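PDB 4M88: extracellular ligand-binding receptor from Verminephrobacter eiseniae, which probably binds an amino acid or related small solute outside the membrane and delivers it to an ABC transporter, as in other leucine-binding-family proteins. Local coordinates for residues 191-204 against 217-230. Sequence-based numbering, arbitrary orientation.
Sequences ARQIAALGAQGVLV and ALRKADVTQPLFVL
Leu218 packs against Ile194 of helix 184-195 and against Val202 and Val204 of strand 201-205. From CB its chain runs to CG, which stands anti to the carbonyl carbon and beside the backbone N (chi1 -71°). From CG the two methyls part, one to the strand and one to the helix. Leu218 CD1 reaches the strand, lying 3.8 Å from Val204 CG2 and 3.9 Å from Val202 CG1. Leu218 CD2 takes the helix side, 3.8 Å from Ile194 CG2, and also touches Ile194 CD1 and Ala191 CB. With only a CB at this position, as in an alanine, the Val202, Val204 and Ile194 methyls would probably lose the partner they share.

Small residues let the two helices approach closely here. Ala191 CB sits 3.4 Å from Ala217 O and also meets Ala221 CB. Just beyond, a Schellman motif with Asp222 at positive phi ends helix 208-220. The chain then turns to Val223, whose CG2 rests on Ala195 and whose CG1 meets Val202 CG2.

The strands 201-204 and 227-229 pair in parallel. Val202 N donates to Pro226 O, and Phe228 N donates to Val202 O at 2.8 Å. Val204 N gives the straightest of the three bonds, to Phe228 O (2.9 Å, 166° at the hydrogen). Past this pairing a water bridges Val204 O and Leu230 N. On the sheet face away from Leu218, Leu203 CD1 meets Phe228 CD2 at 4.0 Å. Leu203 also touches Ile132 of helix 125-138.

The contact belongs to the beta-alpha-beta unit of strand 201-205, helix 208-220 and strand 227-229, in a periplasmic-binding-protein fold. Helices 184-195 and 208-220 pack together beside the Val202 and Val204 face. Strands 143-149 and 250-254 flank the pair and continue the sheet.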
ATOM      1  N   ALA A 191      -3.294  24.611  -1.398  1.00 12.95           N
ATOM      2  CA  ALA A 191      -4.637  24.435  -1.935  1.00 14.43           C
ATOM      3  C   ALA A 191      -5.119  25.701  -2.631  1.00 16.48           C
ATOM      4  O   ALA A 191      -5.783  25.628  -3.668  1.00 18.51           O
ATOM      5  CB  ALA A 191      -5.611  24.012  -0.833  1.00 15.38           C
ATOM      6  N   ARG A 192      -4.789  26.855  -2.058  1.00 16.20           N
ATOM      7  CA  ARG A 192      -5.105  28.141  -2.685  1.00 22.10           C
ATOM      8  C   ARG A 192      -4.416  28.278  -4.038  1.00 16.88           C
ATOM      9  O   ARG A 192      -5.010  28.798  -4.988  1.00 19.09           O
ATOM     10  CB  ARG A 192      -4.726  29.318  -1.781  1.00 26.61           C
ATOM     11  CG  ARG A 192      -5.856  29.794  -0.881  1.00 39.92           C
ATOM     12  CD  ARG A 192      -5.550  31.155  -0.244  1.00 48.59           C
ATOM     13  NE  ARG A 192      -4.553  31.923  -0.991  1.00 57.44           N
ATOM     14  CZ  ARG A 192      -4.295  33.216  -0.792  1.00 66.14           C
ATOM     15  NH1 ARG A 192      -4.974  33.903   0.119  1.00 68.81           N
ATOM     16  NH2 ARG A 192      -3.363  33.830  -1.514  1.00 68.40           N
ATOM     17  N   GLN A 193      -3.164  27.826  -4.129  1.00 15.01           N
ATOM     18  CA  GLN A 193      -2.450  27.843  -5.409  1.00 15.85           C
ATOM     19  C   GLN A 193      -3.145  26.946  -6.425  1.00 13.24           C
ATOM     20  O   GLN A 193      -3.360  27.343  -7.569  1.00 18.70           O
ATOM     21  CB  GLN A 193      -0.991  27.403  -5.236  1.00 17.99           C
ATOM     22  CG  GLN A 193      -0.256  27.093  -6.556  1.00 22.78           C
ATOM     23  CD  GLN A 193       0.324  28.328  -7.252  1.00 31.72           C
ATOM     24  OE1 GLN A 193       0.133  29.457  -6.804  1.00 34.85           O
ATOM     25  NE2 GLN A 193       1.037  28.108  -8.356  1.00 28.26           N
ATOM     26  N   ILE A 194      -3.507  25.738  -6.001  1.00 11.32           N
ATOM     27  CA  ILE A 194      -4.176  24.797  -6.902  1.00 12.20           C
ATOM     28  C   ILE A 194      -5.522  25.345  -7.363  1.00 15.04           C
ATOM     29  O   ILE A 194      -5.894  25.213  -8.529  1.00 15.36           O
ATOM     30  CB  ILE A 194      -4.311  23.411  -6.257  1.00 12.76           C
ATOM     31  CG1 ILE A 194      -2.922  22.775  -6.169  1.00 18.07           C
ATOM     32  CG2 ILE A 194      -5.280  22.511  -7.054  1.00 11.42           C
ATOM     33  CD1 ILE A 194      -2.860  21.523  -5.359  1.00 25.95           C
ATOM     34  N   ALA A 195      -6.232  26.004  -6.459  1.00 14.41           N
ATOM     35  CA  ALA A 195      -7.532  26.581  -6.787  1.00 14.05           C
ATOM     36  C   ALA A 195      -7.437  27.630  -7.887  1.00 19.28           C
ATOM     37  O   ALA A 195      -8.409  27.884  -8.597  1.00 24.35           O
ATOM     38  CB  ALA A 195      -8.172  27.175  -5.547  1.00 15.09           C
ATOM     39  N   ALA A 196      -6.266  28.240  -8.023  1.00 17.37           N
ATOM     40  CA  ALA A 196      -6.069  29.302  -8.998  1.00 20.17           C
ATOM     41  C   ALA A 196      -5.705  28.794 -10.398  1.00 20.91           C
ATOM     42  O   ALA A 196      -5.613  29.589 -11.330  1.00 23.51           O
ATOM     43  CB  ALA A 196      -5.013  30.277  -8.503  1.00 21.67           C
ATOM     44  N   LEU A 197      -5.519  27.485 -10.546  1.00 18.64           N
ATOM     45  CA  LEU A 197      -4.956  26.919 -11.781  1.00 21.14           C
ATOM     46  C   LEU A 197      -5.951  26.582 -12.890  1.00 24.96           C
ATOM     47  O   LEU A 197      -5.561  26.445 -14.047  1.00 26.62           O
ATOM     48  CB  LEU A 197      -4.134  25.669 -11.461  1.00 24.25           C
ATOM     49  CG  LEU A 197      -2.963  25.923 -10.522  1.00 22.78           C
ATOM     50  CD1 LEU A 197      -2.116  24.676 -10.356  1.00 17.50           C
ATOM     51  CD2 LEU A 197      -2.143  27.058 -11.062  1.00 20.64           C
ATOM     52  N   GLY A 198      -7.224  26.426 -12.549  1.00 22.15           N
ATOM     53  CA  GLY A 198      -8.203  26.019 -13.546  1.00 23.62           C
ATOM     54  C   GLY A 198      -7.969  24.600 -14.039  1.00 26.20           C
ATOM     55  O   GLY A 198      -8.261  24.270 -15.194  1.00 30.57           O
ATOM     56  N   ALA A 199      -7.436  23.755 -13.160  1.00 19.87           N
ATOM     57  CA  ALA A 199      -7.263  22.348 -13.488  1.00 19.02           C
ATOM     58  C   ALA A 199      -8.611  21.638 -13.423  1.00 19.61           C
ATOM     59  O   ALA A 199      -9.495  22.040 -12.663  1.00 19.62           O
ATOM     60  CB  ALA A 199      -6.270  21.693 -12.541  1.00 17.10           C
ATOM     61  N   GLN A 200      -8.761  20.580 -14.215  1.00 16.31           N
ATOM     62  CA  GLN A 200     -10.007  19.824 -14.249  1.00 12.83           C
ATOM     63  C   GLN A 200     -10.035  18.672 -13.246  1.00 13.83           C
ATOM     64  O   GLN A 200     -11.100  18.121 -12.948  1.00 15.53           O
ATOM     65  CB  GLN A 200     -10.252  19.306 -15.659  1.00 17.32           C
ATOM     66  CG  GLN A 200     -10.485  20.400 -16.660  1.00 19.68           C
ATOM     67  CD  GLN A 200     -10.195  19.943 -18.066  1.00 32.14           C
ATOM     68  OE1 GLN A 200      -9.065  19.587 -18.378  1.00 32.90           O
ATOM     69  NE2 GLN A 200     -11.219  19.928 -18.920  1.00 35.91           N
ATOM     70  N   GLY A 201      -8.869  18.317 -12.727  1.00 13.38           N
ATOM     71  CA  GLY A 201      -8.762  17.247 -11.751  1.00 14.93           C
ATOM     72  C   GLY A 201      -7.479  17.436 -10.975  1.00 13.19           C
ATOM     73  O   GLY A 201      -6.563  18.123 -11.452  1.00 14.66           O
ATOM     74  N   VAL A 202      -7.409  16.858  -9.776  1.00  9.71           N
ATOM     75  CA  VAL A 202      -6.230  17.012  -8.927  1.00  9.24           C
ATOM     76  C   VAL A 202      -5.814  15.677  -8.330  1.00 12.28           C
ATOM     77  O   VAL A 202      -6.629  15.002  -7.689  1.00 14.90           O
ATOM     78  CB  VAL A 202      -6.481  17.988  -7.751  1.00 12.11           C
ATOM     79  CG1 VAL A 202      -5.171  18.242  -6.996  1.00 10.10           C
ATOM     80  CG2 VAL A 202      -7.069  19.312  -8.237  1.00 15.99           C
ATOM     81  N   LEU A 203      -4.550  15.306  -8.541  1.00  9.57           N
ATOM     82  CA  LEU A 203      -3.960  14.129  -7.910  1.00  8.00           C
ATOM     83  C   LEU A 203      -3.322  14.532  -6.594  1.00 11.75           C
ATOM     84  O   LEU A 203      -2.592  15.518  -6.539  1.00 15.49           O
ATOM     85  CB  LEU A 203      -2.859  13.538  -8.789  1.00 13.43           C
ATOM     86  CG  LEU A 203      -3.116  12.605  -9.957  1.00 28.54           C
ATOM     87  CD1 LEU A 203      -3.730  13.355 -11.121  1.00 36.26           C
ATOM     88  CD2 LEU A 203      -1.783  11.962 -10.363  1.00 24.37           C
ATOM     89  N   VAL A 204      -3.563  13.762  -5.536  1.00 11.10           N
ATOM     90  CA  VAL A 204      -2.888  14.013  -4.261  1.00 12.51           C
ATOM     91  C   VAL A 204      -1.951  12.855  -3.942  1.00 15.66           C
ATOM     92  O   VAL A 204      -2.382  11.705  -3.901  1.00 12.88           O
ATOM     93  CB  VAL A 204      -3.903  14.229  -3.134  1.00 12.56           C
ATOM     94  CG1 VAL A 204      -3.200  14.676  -1.862  1.00 13.97           C
ATOM     95  CG2 VAL A 204      -4.936  15.278  -3.562  1.00 16.35           C
ATOM     96  N   ALA A 217      -8.076  20.206   2.669  1.00 13.74           N
ATOM     97  CA  ALA A 217      -7.602  21.540   2.320  1.00 14.42           C
ATOM     98  C   ALA A 217      -8.111  21.964   0.946  1.00 12.86           C
ATOM     99  O   ALA A 217      -8.520  23.119   0.753  1.00 11.95           O
ATOM    100  CB  ALA A 217      -6.087  21.590   2.366  1.00 14.23           C
ATOM    101  N   LEU A 218      -8.072  21.039  -0.010  1.00 13.13           N
ATOM    102  CA  LEU A 218      -8.591  21.320  -1.344  1.00 13.60           C
ATOM    103  C   LEU A 218     -10.094  21.646  -1.313  1.00 10.43           C
ATOM    104  O   LEU A 218     -10.519  22.642  -1.896  1.00 11.73           O
ATOM    105  CB  LEU A 218      -8.283  20.167  -2.308  1.00 10.09           C
ATOM    106  CG  LEU A 218      -6.817  20.006  -2.719  1.00 10.88           C
ATOM    107  CD1 LEU A 218      -6.587  18.659  -3.392  1.00 13.09           C
ATOM    108  CD2 LEU A 218      -6.364  21.153  -3.644  1.00 15.81           C
ATOM    109  N   ARG A 219     -10.890  20.830  -0.624  1.00 10.69           N
ATOM    110  CA  ARG A 219     -12.328  21.088  -0.522  1.00 10.73           C
ATOM    111  C   ARG A 219     -12.599  22.442   0.137  1.00 16.47           C
ATOM    112  O   ARG A 219     -13.463  23.201  -0.310  1.00 16.29           O
ATOM    113  CB  ARG A 219     -13.051  19.974   0.253  1.00 13.72           C
ATOM    114  CG  ARG A 219     -13.104  18.627  -0.439  1.00 15.26           C
ATOM    115  CD  ARG A 219     -13.417  18.731  -1.913  1.00 16.57           C
ATOM    116  NE  ARG A 219     -13.781  17.429  -2.469  1.00 15.39           N
ATOM    117  CZ  ARG A 219     -13.720  17.115  -3.765  1.00 18.19           C
ATOM    118  NH1 ARG A 219     -13.297  18.005  -4.664  1.00 13.44           N
ATOM    119  NH2 ARG A 219     -14.090  15.905  -4.167  1.00 16.91           N
ATOM    120  N   LYS A 220     -11.842  22.756   1.185  1.00 17.68           N
ATOM    121  CA  LYS A 220     -11.980  24.049   1.859  1.00 21.49           C
ATOM    122  C   LYS A 220     -11.579  25.230   0.970  1.00 20.18           C
ATOM    123  O   LYS A 220     -12.062  26.345   1.158  1.00 22.26           O
ATOM    124  CB  LYS A 220     -11.164  24.076   3.148  1.00 22.46           C
ATOM    125  CG  LYS A 220     -11.894  23.460   4.315  1.00 33.85           C
ATOM    126  CD  LYS A 220     -11.149  23.688   5.619  1.00 36.63           C
ATOM    127  CE  LYS A 220     -12.084  23.547   6.809  1.00 40.66           C
ATOM    128  NZ  LYS A 220     -11.315  23.387   8.078  1.00 43.49           N
ATOM    129  N   ALA A 221     -10.702  24.981   0.000  1.00 18.25           N
ATOM    130  CA  ALA A 221     -10.313  26.019  -0.952  1.00 17.21           C
ATOM    131  C   ALA A 221     -11.264  26.059  -2.147  1.00 18.84           C
ATOM    132  O   ALA A 221     -10.977  26.714  -3.145  1.00 21.92           O
ATOM    133  CB  ALA A 221      -8.878  25.825  -1.414  1.00 14.25           C
ATOM    134  N   ASP A 222     -12.397  25.368  -2.018  1.00 16.74           N
ATOM    135  CA  ASP A 222     -13.442  25.308  -3.047  1.00 20.55           C
ATOM    136  C   ASP A 222     -12.952  24.639  -4.327  1.00 19.72           C
ATOM    137  O   ASP A 222     -13.386  24.991  -5.430  1.00 20.92           O
ATOM    138  CB  ASP A 222     -14.019  26.701  -3.349  1.00 27.64           C
ATOM    139  CG  ASP A 222     -14.736  27.320  -2.147  1.00 42.39           C
ATOM    140  OD1 ASP A 222     -15.310  26.564  -1.334  1.00 49.96           O
ATOM    141  OD2 ASP A 222     -14.733  28.567  -2.028  1.00 47.11           O
ATOM    142  N   VAL A 223     -12.039  23.685  -4.187  1.00 12.43           N
ATOM    143  CA  VAL A 223     -11.683  22.846  -5.320  1.00 10.86           C
ATOM    144  C   VAL A 223     -12.709  21.721  -5.331  1.00 13.53           C
ATOM    145  O   VAL A 223     -12.610  20.773  -4.548  1.00 19.32           O
ATOM    146  CB  VAL A 223     -10.254  22.298  -5.205  1.00 13.48           C
ATOM    147  CG1 VAL A 223      -9.945  21.355  -6.368  1.00 15.89           C
ATOM    148  CG2 VAL A 223      -9.271  23.445  -5.206  1.00 15.10           C
ATOM    149  N   THR A 224     -13.717  21.860  -6.190  1.00 11.31           N
ATOM    150  CA  THR A 224     -14.819  20.910  -6.260  1.00 19.22           C
ATOM    151  C   THR A 224     -14.586  19.851  -7.340  1.00 20.05           C
ATOM    152  O   THR A 224     -15.389  18.928  -7.500  1.00 18.78           O
ATOM    153  CB  THR A 224     -16.126  21.640  -6.565  1.00 20.94           C
ATOM    154  OG1 THR A 224     -15.964  22.401  -7.764  1.00 22.05           O
ATOM    155  CG2 THR A 224     -16.466  22.595  -5.431  1.00 26.60           C
ATOM    156  N   GLN A 225     -13.486  20.002  -8.076  1.00 13.98           N
ATOM    157  CA  GLN A 225     -13.119  19.079  -9.159  1.00 11.80           C
ATOM    158  C   GLN A 225     -12.831  17.685  -8.613  1.00 11.18           C
ATOM    159  O   GLN A 225     -12.532  17.537  -7.416  1.00 16.93           O
ATOM    160  CB  GLN A 225     -11.878  19.603  -9.893  1.00 16.11           C
ATOM    161  CG  GLN A 225     -12.168  20.780 -10.827  1.00 20.44           C
ATOM    162  CD  GLN A 225     -12.450  22.068 -10.077  1.00 30.06           C
ATOM    163  OE1 GLN A 225     -11.996  22.253  -8.944  1.00 24.92           O
ATOM    164  NE2 GLN A 225     -13.206  22.967 -10.706  1.00 34.45           N
ATOM    165  N   PRO A 226     -12.911  16.653  -9.481  1.00 12.94           N
ATOM    166  CA  PRO A 226     -12.513  15.300  -9.067  1.00 13.75           C
ATOM    167  C   PRO A 226     -11.102  15.292  -8.504  1.00 13.98           C
ATOM    168  O   PRO A 226     -10.214  15.957  -9.050  1.00 12.87           O
ATOM    169  CB  PRO A 226     -12.545  14.515 -10.387  1.00 17.07           C
ATOM    170  CG  PRO A 226     -13.611  15.199 -11.173  1.00 20.47           C
ATOM    171  CD  PRO A 226     -13.448  16.661 -10.859  1.00 16.44           C
ATOM    172  N   LEU A 227     -10.908  14.551  -7.415  1.00  9.92           N
ATOM    173  CA  LEU A 227      -9.597  14.390  -6.811  1.00  8.44           C
ATOM    174  C   LEU A 227      -9.252  12.918  -6.958  1.00 11.54           C
ATOM    175  O   LEU A 227     -10.142  12.056  -6.909  1.00 13.48           O
ATOM    176  CB  LEU A 227      -9.648  14.772  -5.330  1.00 13.83           C
ATOM    177  CG  LEU A 227     -10.284  16.118  -4.987  1.00 14.24           C
ATOM    178  CD1 LEU A 227     -10.265  16.318  -3.459  1.00 12.56           C
ATOM    179  CD2 LEU A 227      -9.567  17.272  -5.682  1.00 15.45           C
ATOM    180  N   PHE A 228      -7.982  12.617  -7.186  1.00 10.35           N
ATOM    181  CA  PHE A 228      -7.567  11.232  -7.361  1.00  8.99           C
ATOM    182  C   PHE A 228      -6.461  10.926  -6.369  1.00 13.23           C
ATOM    183  O   PHE A 228      -5.564  11.746  -6.149  1.00 15.17           O
ATOM    184  CB  PHE A 228      -7.046  10.979  -8.776  1.00 11.89           C
ATOM    185  CG  PHE A 228      -7.944  11.511  -9.856  1.00 17.81           C
ATOM    186  CD1 PHE A 228      -9.139  10.881 -10.151  1.00 22.84           C
ATOM    187  CD2 PHE A 228      -7.580  12.636 -10.581  1.00 24.60           C
ATOM    188  CE1 PHE A 228      -9.969  11.374 -11.154  1.00 24.27           C
ATOM    189  CE2 PHE A 228      -8.402  13.135 -11.582  1.00 25.58           C
ATOM    190  CZ  PHE A 228      -9.595  12.500 -11.863  1.00 22.10           C
ATOM    191  N   VAL A 229      -6.529   9.752  -5.759  1.00  9.41           N
ATOM    192  CA  VAL A 229      -5.512   9.363  -4.796  1.00 11.09           C
ATOM    193  C   VAL A 229      -5.101   7.930  -5.050  1.00 13.96           C
ATOM    194  O   VAL A 229      -5.844   7.165  -5.666  1.00 13.33           O
ATOM    195  CB  VAL A 229      -6.012   9.492  -3.338  1.00 14.22           C
ATOM    196  CG1 VAL A 229      -6.465  10.911  -3.051  1.00 15.25           C
ATOM    197  CG2 VAL A 229      -7.136   8.503  -3.070  1.00 14.45           C
ATOM    198  N   LEU A 230      -3.910   7.567  -4.579  1.00 13.63           N
ATOM    199  CA  LEU A 230      -3.405   6.212  -4.746  1.00 14.94           C
ATOM    200  C   LEU A 230      -3.857   5.326  -3.590  1.00 15.81           C
ATOM    201  O   LEU A 230      -4.629   5.762  -2.732  1.00 19.35           O
ATOM    202  CB  LEU A 230      -1.878   6.229  -4.844  1.00 21.82           C
ATOM    203  CG  LEU A 230      -1.304   7.150  -5.923  1.00 21.18           C
ATOM    204  CD1 LEU A 230       0.223   7.042  -5.971  1.00 22.46           C
ATOM    205  CD2 LEU A 230      -1.900   6.809  -7.269  1.00 24.79           C
TER
HETATM  206  O   HOH W   1      -2.178   9.246  -3.065  1.00 13.46           O